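Local coordinates for DCN1-like protein 3 (Homo sapiens, PDB 4GBA), which contributes to the neddylation of cullins by transferring NEDD8 from N-terminally acetylated E2 enzymes to cullin-RBX complexes, at residues A[48-53]-A[87-92]; A[69-74]-A[80-85]; A[145-150]-A[191-196]; A[124-129]-A[139-144]. All blocks are in the same frame, centred on the assembly; numbering follows the deposited sequence.

The fold of the helical DCUN1 domain can be read as two pairs of contacts. From the N terminus, contact 1 opens at the end of helix 42-50 and closes at 87-92, and contact 2 (69-74 with 80-85) falls wholly within that span, joining helix 61-71 to helix 76-89. K50 of contact 1 packs on I71 of contact 2. The chain then passes through helix 93-107 to contact 4, a short closure between helices 119-129 and 138-147. Contact 3 follows in series and ties the end of helix 138-147 to helix 185-199. No two contacts cross. Contacts 1 and 2 share helix 76-89, and contacts 3 and 4 share helix 138-147.

Contact 1: residues A[48-53]-A[87-92]; sequences AWKFQA and LTEAKQ
K50 and E89 meet from opposite directions and form a salt bridge between two helix ends of the DCUN1 domain. The helix carrying K50 closes with a Schellman motif at Q52, and the chain after E89 folds into a type I beta turn that delivers Q92 to the N-cap of helix 93-107. In the first shell, K50 NZ lies 3.3 Å from E89 OE2, while K50 CE comes closer still, 3.1 Å from E89 OE2, so the aliphatic end of the lysine lies against the carboxylate as well. E89 sends CG anti to its backbone N (chi1 -165°) and stays extended beyond it, which brings the carboxylate to K50; the lysine meets it with a chain bent at chi2 and chi4.

Beside the charges, W49 contributes apolar packing, with its CZ3 4.3 Å from A90 CB. K50 CD sits 3.7 Å above one face of the W49 ring, toward its rim, so the lysine's aliphatic chain runs over the indole. Further out, E89 OE2 also pairs with K95, and W49 NE1 donates to D98, both on helix 93-107. Replacing E89 with an alanine is likely to leave K50 and K95 without their shared negative partner and to free the K50 ammonium to turn. The turn itself is braced by Q92, whose NE2 bonds to T88 O at 3.0 Å with an N-H...O angle of 168°, on the opposite face of that carbonyl from K91 N.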
# COMPACT_ATOMS: atom_id res chain seq x y z
N ALA A 48 4.17 3.14 7.80
CA ALA A 48 3.29 2.08 8.28
C ALA A 48 3.98 0.71 8.12
O ALA A 48 3.87 -0.15 8.99
CB ALA A 48 1.95 2.10 7.52
N TRP A 49 4.67 0.53 7.00
CA TRP A 49 5.45 -0.68 6.76
C TRP A 49 6.51 -0.87 7.86
O TRP A 49 6.50 -1.89 8.56
CB TRP A 49 6.07 -0.61 5.35
CG TRP A 49 7.11 -1.68 5.05
CD1 TRP A 49 6.97 -3.03 5.18
CD2 TRP A 49 8.43 -1.47 4.52
NE1 TRP A 49 8.11 -3.68 4.76
CE2 TRP A 49 9.03 -2.75 4.36
CE3 TRP A 49 9.17 -0.33 4.17
CZ2 TRP A 49 10.33 -2.91 3.87
CZ3 TRP A 49 10.47 -0.49 3.68
CH2 TRP A 49 11.03 -1.78 3.54
N LYS A 50 7.39 0.11 8.02
CA LYS A 50 8.40 0.13 9.10
C LYS A 50 7.82 -0.09 10.51
O LYS A 50 8.45 -0.75 11.34
CB LYS A 50 9.18 1.44 9.06
CG LYS A 50 10.61 1.28 8.73
CD LYS A 50 10.79 0.50 7.46
CE LYS A 50 12.26 0.17 7.25
NZ LYS A 50 12.81 -0.42 8.48
N PHE A 51 6.64 0.46 10.78
CA PHE A 51 6.01 0.29 12.10
C PHE A 51 5.22 -1.01 12.16
O PHE A 51 4.66 -1.35 13.21
CB PHE A 51 5.07 1.46 12.43
CG PHE A 51 5.78 2.78 12.63
CD1 PHE A 51 7.15 2.90 12.41
CD2 PHE A 51 5.08 3.90 13.04
CE1 PHE A 51 7.80 4.11 12.60
CE2 PHE A 51 5.72 5.11 13.23
CZ PHE A 51 7.08 5.21 13.01
N GLN A 52 5.15 -1.71 11.03
CA GLN A 52 4.41 -2.97 10.95
C GLN A 52 2.97 -2.83 11.45
O GLN A 52 2.52 -3.61 12.29
CB GLN A 52 5.10 -4.06 11.78
CG GLN A 52 6.58 -4.25 11.48
CD GLN A 52 7.11 -5.51 12.13
OE1 GLN A 52 7.83 -5.46 13.13
NE2 GLN A 52 6.74 -6.66 11.58
N ALA A 53 2.25 -1.82 10.94
CA ALA A 53 0.90 -1.56 11.40
C ALA A 53 -0.15 -2.57 10.88
O ALA A 53 -0.77 -3.32 11.65
CB ALA A 53 0.51 -0.14 11.04
N LEU A 87 13.13 5.58 1.52
CA LEU A 87 12.86 5.51 0.09
C LEU A 87 13.87 4.58 -0.59
O LEU A 87 13.51 3.74 -1.41
CB LEU A 87 12.89 6.90 -0.56
CG LEU A 87 11.71 7.85 -0.26
CD1 LEU A 87 12.06 9.28 -0.61
CD2 LEU A 87 10.47 7.41 -0.99
N THR A 88 15.14 4.74 -0.22
CA THR A 88 16.20 3.92 -0.77
C THR A 88 16.03 2.46 -0.38
O THR A 88 16.15 1.57 -1.23
CB THR A 88 17.59 4.43 -0.33
OG1 THR A 88 17.90 5.60 -1.08
CG2 THR A 88 18.67 3.39 -0.58
N GLU A 89 15.75 2.22 0.89
CA GLU A 89 15.52 0.86 1.39
C GLU A 89 14.44 0.14 0.58
O GLU A 89 14.62 -1.01 0.17
CB GLU A 89 15.10 0.93 2.86
CG GLU A 89 15.17 -0.37 3.62
CD GLU A 89 14.90 -0.17 5.11
OE1 GLU A 89 14.93 0.99 5.57
OE2 GLU A 89 14.64 -1.16 5.82
N ALA A 90 13.33 0.84 0.35
CA ALA A 90 12.17 0.26 -0.33
C ALA A 90 12.44 -0.07 -1.80
O ALA A 90 11.62 -0.72 -2.45
CB ALA A 90 10.97 1.18 -0.21
N LYS A 91 13.58 0.37 -2.31
CA LYS A 91 13.97 0.08 -3.69
C LYS A 91 14.75 -1.23 -3.83
O LYS A 91 14.80 -1.80 -4.92
CB LYS A 91 14.79 1.23 -4.28
CG LYS A 91 13.95 2.37 -4.83
CD LYS A 91 14.68 3.04 -5.99
CE LYS A 91 15.72 4.04 -5.49
NZ LYS A 91 15.12 5.40 -5.23
N GLN A 92 15.36 -1.69 -2.74
CA GLN A 92 16.09 -2.95 -2.77
C GLN A 92 15.11 -4.09 -2.98
O GLN A 92 14.02 -4.09 -2.42
CB GLN A 92 16.88 -3.17 -1.47
CG GLN A 92 17.70 -1.96 -0.99
CD GLN A 92 18.59 -1.33 -2.08
OE1 GLN A 92 19.56 -1.93 -2.54
NE2 GLN A 92 18.25 -0.09 -2.48

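Contact 2: residues A[69-74]-A[80-85]; sequences KAISAD and CARFPS
The guanidinium of R82 meets the carbonyl oxygen of S72 at its edge, close to the guanidinium plane, while I71 O approaches the group obliquely. Both acceptors belong to the Schellman motif that ends helix 61-71, where S72 turns to positive phi (54°). The arginine comes from helix 76-89, the next helix along the chain, so the interaction spans the short connection between two consecutive helices of the DCUN1 domain. A nearly straight bond runs from R82 NH2 to S72 O, 2.8 Å long at 170°. Two weak bonds accompany it: R82 NE lies 2.9 Å from I71 O but with a poor angle, and R82 NE is 3.4 Å from S72 O.

A bend at chi2 (-52°) folds the arginine chain back, bringing its methylene groups alongside the I71 carbonyl; R82 CG lies 3.4 Å from I71 O, and CD is also close to that oxygen. R82 NH2 also touches S72 CB. A leucine in its place would probably leave the S72 and I71 carbonyl oxygens without these N-H donors across the contact. Within its own helix, where the bonding to the preceding turn is interrupted, R82 O accepts from S85 OG at 3.2 Å, in the carbonyl plane and on a lone pair.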
# COMPACT_ATOMS: atom_id res chain seq x y z
N LYS A 69 11.88 3.25 17.31
CA LYS A 69 13.16 2.59 17.61
C LYS A 69 13.83 1.99 16.37
O LYS A 69 15.04 2.10 16.20
CB LYS A 69 13.00 1.51 18.69
CG LYS A 69 12.71 2.06 20.08
CD LYS A 69 12.31 0.97 21.07
CE LYS A 69 11.51 1.56 22.23
NZ LYS A 69 10.82 0.51 23.03
N ALA A 70 13.05 1.35 15.51
CA ALA A 70 13.60 0.67 14.33
C ALA A 70 14.29 1.63 13.37
O ALA A 70 15.24 1.26 12.69
CB ALA A 70 12.52 -0.13 13.61
N ILE A 71 13.79 2.87 13.31
CA ILE A 71 14.35 3.86 12.40
C ILE A 71 15.15 4.92 13.17
O ILE A 71 15.60 5.91 12.59
CB ILE A 71 13.26 4.50 11.53
CG1 ILE A 71 12.26 5.28 12.41
CG2 ILE A 71 12.55 3.41 10.73
CD1 ILE A 71 11.30 6.16 11.63
N SER A 72 15.34 4.69 14.46
CA SER A 72 16.13 5.56 15.33
C SER A 72 15.67 7.00 15.29
O SER A 72 16.41 7.91 14.89
CB SER A 72 17.63 5.45 15.00
OG SER A 72 18.10 4.18 15.41
N ALA A 73 14.42 7.19 15.71
CA ALA A 73 13.84 8.51 15.80
C ALA A 73 13.00 8.56 17.06
O ALA A 73 12.38 7.57 17.45
CB ALA A 73 12.99 8.83 14.57
N ASP A 74 13.02 9.71 17.71
CA ASP A 74 12.12 9.98 18.82
C ASP A 74 11.48 11.36 18.61
O ASP A 74 10.97 11.98 19.55
CB ASP A 74 12.86 9.88 20.16
CG ASP A 74 13.97 10.92 20.30
OD1 ASP A 74 14.14 11.78 19.39
OD2 ASP A 74 14.67 10.89 21.33
N CYS A 80 11.47 12.61 9.71
CA CYS A 80 11.62 13.21 8.38
C CYS A 80 13.01 12.98 7.81
O CYS A 80 13.16 12.72 6.63
CB CYS A 80 11.29 14.72 8.39
SG CYS A 80 9.57 15.08 8.79
N ALA A 81 14.02 13.07 8.67
CA ALA A 81 15.40 12.87 8.24
C ALA A 81 15.66 11.46 7.70
O ALA A 81 16.56 11.26 6.88
CB ALA A 81 16.35 13.19 9.38
N ARG A 82 14.86 10.48 8.15
CA ARG A 82 15.02 9.10 7.71
C ARG A 82 14.39 8.83 6.36
O ARG A 82 14.75 7.85 5.69
CB ARG A 82 14.43 8.11 8.73
CG ARG A 82 15.00 8.23 10.13
CD ARG A 82 16.52 8.19 10.15
NE ARG A 82 17.02 8.19 11.52
CZ ARG A 82 18.28 8.45 11.88
NH1 ARG A 82 19.20 8.74 10.96
NH2 ARG A 82 18.60 8.43 13.16
N PHE A 83 13.46 9.69 5.95
CA PHE A 83 12.66 9.44 4.75
C PHE A 83 13.50 9.05 3.55
O PHE A 83 13.27 8.00 2.96
CB PHE A 83 11.76 10.63 4.42
CG PHE A 83 10.46 10.63 5.18
CD1 PHE A 83 9.82 9.43 5.50
CD2 PHE A 83 9.86 11.82 5.57
CE1 PHE A 83 8.62 9.42 6.19
CE2 PHE A 83 8.66 11.81 6.27
CZ PHE A 83 8.04 10.61 6.58
N PRO A 84 14.50 9.86 3.19
CA PRO A 84 15.31 9.54 2.00
C PRO A 84 15.91 8.13 2.05
O PRO A 84 15.98 7.46 1.02
CB PRO A 84 16.41 10.61 2.03
CG PRO A 84 15.80 11.76 2.82
CD PRO A 84 14.93 11.11 3.85
N SER A 85 16.33 7.68 3.22
CA SER A 85 16.93 6.35 3.34
C SER A 85 15.84 5.25 3.39
O SER A 85 16.10 4.09 3.04
CB SER A 85 17.88 6.29 4.54
OG SER A 85 17.21 5.82 5.71

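Contact 3: residues A[145-150]-A[191-196]; sequences LTENPS and VEWEME
W193 reaches out from the C-terminal helix 185-199 to E147 and P149, at the point where helix 138-147 ends and N148 leaves helical geometry with positive phi. The contact packs the C-terminal helix against the end of helix 138-147 on the surface of the DCUN1 domain. From CB, the tryptophan's first torsion (chi1 177°) swings CG out opposite the backbone N, which places the indole beside E147 and P149. The ring's first atom, W193 CG, lies 4.2 Å from P149 CG, and the next is pressed closely: W193 CD1 lies 3.3 Å from P149 CG, the two side chains crossing at about a right angle.

One atom further, W193 NE1 donates a hydrogen bond to E147 OE2, 3.1 Å away with an N-H...O angle of 153°. The oxygen lies almost in the indole plane, yet the donor lies well above the carboxylate plane, and the two flat groups stand 73° apart. Beyond the nitrogen, the six-membered part of the indole passes beside the second oxygen, with W193 CZ2 3.7 Å from E147 OE1. The glutamate thus spans the NE1 edge of the ring with both oxygens, and its fully extended chain is what carries them that far.

Around this pair, F144 of helix 138-147 meets the W193 ring edge-to-face, and Q140 and N143 of the same helix also touch the indole. The turn behind the proline is tied by its neighbour: N148 OD1 accepts a hydrogen bond from the backbone N of I152.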
# COMPACT_ATOMS: atom_id res chain seq x y z
N LEU A 145 -9.07 -2.06 -14.15
CA LEU A 145 -9.74 -2.29 -12.88
C LEU A 145 -10.74 -1.20 -12.48
O LEU A 145 -11.69 -1.47 -11.75
CB LEU A 145 -8.72 -2.46 -11.76
CG LEU A 145 -7.82 -3.68 -11.79
CD1 LEU A 145 -6.76 -3.57 -10.67
CD2 LEU A 145 -8.65 -4.95 -11.65
N THR A 146 -10.50 0.04 -12.90
CA THR A 146 -11.43 1.13 -12.60
C THR A 146 -12.68 0.95 -13.47
O THR A 146 -13.81 1.15 -13.03
CB THR A 146 -10.80 2.52 -12.86
OG1 THR A 146 -10.50 2.66 -14.25
CG2 THR A 146 -9.51 2.68 -12.06
N GLU A 147 -12.46 0.53 -14.71
CA GLU A 147 -13.55 0.18 -15.59
C GLU A 147 -14.27 -1.04 -15.03
O GLU A 147 -15.51 -1.07 -14.97
CB GLU A 147 -13.01 -0.10 -16.98
CG GLU A 147 -14.05 -0.62 -17.94
CD GLU A 147 -13.59 -0.54 -19.38
OE1 GLU A 147 -12.76 0.35 -19.68
OE2 GLU A 147 -14.07 -1.36 -20.20
N ASN A 148 -13.50 -2.03 -14.60
CA ASN A 148 -14.04 -3.26 -14.00
C ASN A 148 -15.02 -4.00 -14.92
O ASN A 148 -16.13 -4.34 -14.51
CB ASN A 148 -14.70 -2.97 -12.64
CG ASN A 148 -14.97 -4.24 -11.85
OD1 ASN A 148 -14.43 -5.31 -12.14
ND2 ASN A 148 -15.81 -4.12 -10.82
N PRO A 149 -14.58 -4.28 -16.16
CA PRO A 149 -15.38 -4.96 -17.19
C PRO A 149 -16.14 -6.16 -16.65
O PRO A 149 -17.31 -6.33 -16.99
CB PRO A 149 -14.32 -5.44 -18.19
CG PRO A 149 -13.19 -4.49 -18.04
CD PRO A 149 -13.20 -4.02 -16.60
N SER A 150 -15.49 -6.98 -15.82
CA SER A 150 -16.08 -8.25 -15.37
C SER A 150 -16.69 -8.17 -13.98
O SER A 150 -16.96 -9.19 -13.35
CB SER A 150 -15.06 -9.40 -15.44
OG SER A 150 -13.92 -9.18 -14.62
N VAL A 191 -5.84 -9.29 -20.14
CA VAL A 191 -5.11 -9.39 -21.39
C VAL A 191 -6.07 -9.23 -22.58
O VAL A 191 -5.74 -8.56 -23.56
CB VAL A 191 -4.30 -10.70 -21.47
CG1 VAL A 191 -3.88 -10.99 -22.90
CG2 VAL A 191 -3.08 -10.60 -20.55
N GLU A 192 -7.25 -9.83 -22.48
CA GLU A 192 -8.26 -9.70 -23.53
C GLU A 192 -8.66 -8.23 -23.65
O GLU A 192 -8.54 -7.63 -24.72
CB GLU A 192 -9.49 -10.57 -23.24
CG GLU A 192 -9.19 -12.07 -23.02
CD GLU A 192 -8.29 -12.68 -24.11
OE1 GLU A 192 -8.80 -13.50 -24.92
OE2 GLU A 192 -7.08 -12.36 -24.16
N TRP A 193 -9.13 -7.67 -22.54
CA TRP A 193 -9.49 -6.26 -22.47
C TRP A 193 -8.39 -5.36 -23.04
O TRP A 193 -8.68 -4.34 -23.68
CB TRP A 193 -9.78 -5.87 -21.03
CG TRP A 193 -10.09 -4.41 -20.82
CD1 TRP A 193 -11.33 -3.83 -20.74
CD2 TRP A 193 -9.15 -3.33 -20.63
NE1 TRP A 193 -11.22 -2.48 -20.52
CE2 TRP A 193 -9.89 -2.15 -20.45
CE3 TRP A 193 -7.75 -3.26 -20.60
CZ2 TRP A 193 -9.28 -0.90 -20.24
CZ3 TRP A 193 -7.14 -2.02 -20.39
CH2 TRP A 193 -7.91 -0.86 -20.22
N GLU A 194 -7.14 -5.73 -22.81
CA GLU A 194 -6.02 -4.91 -23.24
C GLU A 194 -5.71 -5.12 -24.72
O GLU A 194 -5.18 -4.21 -25.38
CB GLU A 194 -4.79 -5.21 -22.38
CG GLU A 194 -3.50 -4.59 -22.90
CD GLU A 194 -3.51 -3.07 -22.84
OE1 GLU A 194 -4.51 -2.50 -22.34
OE2 GLU A 194 -2.52 -2.45 -23.28
N MET A 195 -6.02 -6.30 -25.24
CA MET A 195 -5.96 -6.54 -26.68
C MET A 195 -7.02 -5.71 -27.41
O MET A 195 -6.76 -5.11 -28.44
CB MET A 195 -6.13 -8.03 -27.02
CG MET A 195 -4.92 -8.87 -26.68
SD MET A 195 -3.40 -8.02 -27.15
CE MET A 195 -3.16 -8.56 -28.84
N GLU A 196 -8.23 -5.69 -26.85
CA GLU A 196 -9.31 -4.92 -27.45
C GLU A 196 -8.99 -3.43 -27.49
O GLU A 196 -9.26 -2.77 -28.50
CB GLU A 196 -10.63 -5.16 -26.72
CG GLU A 196 -11.71 -4.13 -27.05
CD GLU A 196 -12.01 -4.03 -28.54
OE1 GLU A 196 -11.90 -5.06 -29.25
OE2 GLU A 196 -12.36 -2.92 -29.01

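Contact 4: residues A[124-129]-A[139-144]; sequences ALWKLV and DQWLNF
W141 turns the edge of its indole into the face of W126, making a T-shaped pair between two antiparallel helices. The planes stand at 79°, with the six-membered ring of W126 and the five-membered ring of W141 centred 4.6 Å apart. The leading atom is W141 NE1, 3.3 Å from W126 CZ3 and above the W126 plane toward its rim; W141 CZ2 follows, 3.6 Å from W126 CH2. The first torsion of W141 (chi1 165°) is trans to the backbone N, which lets the ring reach across the interface.

L142 fills the adjoining part of the interface by dividing its branches. Its CD2 lies 3.8 Å from W126 CB, and its CD1 packs at 3.9 Å on K127 CE, so the aliphatic arm of the lysine covers the leucine at the exposed margin. Other aromatic residues complete the surroundings: W160 stacks on W126, F163 stacks on W141, and W126 NE1 is hydrogen-bonded to Y100 OH. A124, L125 and L128 of the same helix touch the bound peptide.

Axes of the short segments approach to 10.7 Å at 167°. Such antiparallel packing of consecutive helices, here sealed by aromatic side chains, forms part of the buried aromatic core of the DCUN1 domain, within the region of the Cullin binding family, which belongs to the EF-hand clan.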
# COMPACT_ATOMS: atom_id res chain seq x y z
N ALA A 124 -5.76 1.92 -5.53
CA ALA A 124 -4.98 2.97 -4.89
C ALA A 124 -3.64 2.43 -4.35
O ALA A 124 -2.60 3.08 -4.49
CB ALA A 124 -5.78 3.61 -3.77
N LEU A 125 -3.69 1.26 -3.72
CA LEU A 125 -2.50 0.66 -3.11
C LEU A 125 -1.52 0.13 -4.15
O LEU A 125 -0.32 0.24 -3.98
CB LEU A 125 -2.89 -0.44 -2.14
CG LEU A 125 -3.50 0.10 -0.85
CD1 LEU A 125 -3.86 -1.04 0.09
CD2 LEU A 125 -2.53 1.07 -0.20
N TRP A 126 -2.03 -0.42 -5.25
CA TRP A 126 -1.13 -0.81 -6.33
C TRP A 126 -0.37 0.38 -6.89
O TRP A 126 0.83 0.30 -7.09
CB TRP A 126 -1.89 -1.53 -7.44
CG TRP A 126 -1.76 -3.02 -7.37
CD1 TRP A 126 -0.65 -3.73 -7.03
CD2 TRP A 126 -2.79 -3.97 -7.63
NE1 TRP A 126 -0.92 -5.07 -7.07
CE2 TRP A 126 -2.23 -5.25 -7.43
CE3 TRP A 126 -4.14 -3.87 -8.01
CZ2 TRP A 126 -2.96 -6.43 -7.62
CZ3 TRP A 126 -4.87 -5.04 -8.18
CH2 TRP A 126 -4.28 -6.31 -7.99
N LYS A 127 -1.08 1.48 -7.15
CA LYS A 127 -0.47 2.72 -7.60
C LYS A 127 0.58 3.22 -6.59
O LYS A 127 1.70 3.56 -6.96
CB LYS A 127 -1.55 3.78 -7.75
CG LYS A 127 -1.19 4.97 -8.62
CD LYS A 127 -2.43 5.85 -8.90
CE LYS A 127 -3.66 4.98 -9.27
NZ LYS A 127 -4.91 5.74 -9.63
N LEU A 128 0.20 3.25 -5.32
CA LEU A 128 1.08 3.69 -4.27
C LEU A 128 2.36 2.82 -4.12
O LEU A 128 3.48 3.33 -4.11
CB LEU A 128 0.33 3.77 -2.93
CG LEU A 128 1.00 4.67 -1.88
CD1 LEU A 128 1.21 6.06 -2.46
CD2 LEU A 128 0.18 4.72 -0.60
N VAL A 129 2.19 1.50 -4.03
CA VAL A 129 3.32 0.62 -3.77
C VAL A 129 4.38 0.64 -4.89
O VAL A 129 5.58 0.50 -4.64
CB VAL A 129 2.87 -0.83 -3.40
CG1 VAL A 129 2.35 -1.58 -4.62
CG2 VAL A 129 4.00 -1.60 -2.71
N ASP A 139 -0.17 0.94 -15.74
CA ASP A 139 -1.15 1.96 -16.13
C ASP A 139 -2.43 1.35 -16.69
O ASP A 139 -3.54 1.72 -16.28
CB ASP A 139 -0.56 2.96 -17.14
CG ASP A 139 0.59 3.79 -16.56
OD1 ASP A 139 0.57 4.12 -15.35
OD2 ASP A 139 1.52 4.12 -17.34
N GLN A 140 -2.29 0.41 -17.63
CA GLN A 140 -3.45 -0.22 -18.25
C GLN A 140 -4.17 -1.17 -17.30
O GLN A 140 -5.40 -1.26 -17.30
CB GLN A 140 -3.06 -0.95 -19.54
CG GLN A 140 -2.58 -0.02 -20.65
CD GLN A 140 -3.51 1.17 -20.89
OE1 GLN A 140 -4.72 1.12 -20.61
NE2 GLN A 140 -2.95 2.26 -21.40
N TRP A 141 -3.39 -1.88 -16.49
CA TRP A 141 -3.96 -2.78 -15.50
C TRP A 141 -4.89 -2.00 -14.58
O TRP A 141 -5.96 -2.48 -14.22
CB TRP A 141 -2.84 -3.49 -14.71
CG TRP A 141 -3.30 -4.17 -13.44
CD1 TRP A 141 -3.14 -3.70 -12.17
CD2 TRP A 141 -4.01 -5.41 -13.32
NE1 TRP A 141 -3.69 -4.57 -11.26
CE2 TRP A 141 -4.23 -5.64 -11.94
CE3 TRP A 141 -4.47 -6.36 -14.24
CZ2 TRP A 141 -4.89 -6.77 -11.46
CZ3 TRP A 141 -5.13 -7.48 -13.76
CH2 TRP A 141 -5.34 -7.68 -12.38
N LEU A 142 -4.49 -0.78 -14.20
CA LEU A 142 -5.30 0.03 -13.30
C LEU A 142 -6.49 0.70 -14.02
O LEU A 142 -7.52 0.97 -13.40
CB LEU A 142 -4.45 1.08 -12.56
CG LEU A 142 -3.33 0.61 -11.62
CD1 LEU A 142 -2.44 1.78 -11.23
CD2 LEU A 142 -3.86 -0.12 -10.37
N ASN A 143 -6.33 0.97 -15.32
CA ASN A 143 -7.45 1.44 -16.14
C ASN A 143 -8.49 0.34 -16.25
O ASN A 143 -9.69 0.59 -16.11
CB ASN A 143 -6.99 1.80 -17.56
CG ASN A 143 -6.19 3.10 -17.60
OD1 ASN A 143 -6.32 3.95 -16.71
ND2 ASN A 143 -5.38 3.25 -18.63
N PHE A 144 -8.01 -0.87 -16.49
CA PHE A 144 -8.85 -2.05 -16.58
C PHE A 144 -9.69 -2.23 -15.31
O PHE A 144 -10.88 -2.50 -15.38
CB PHE A 144 -7.97 -3.28 -16.88
CG PHE A 144 -8.63 -4.59 -16.57
CD1 PHE A 144 -9.57 -5.13 -17.43
CD2 PHE A 144 -8.28 -5.31 -15.44
CE1 PHE A 144 -10.17 -6.35 -17.14
CE2 PHE A 144 -8.87 -6.53 -15.15
CZ PHE A 144 -9.82 -7.05 -16.00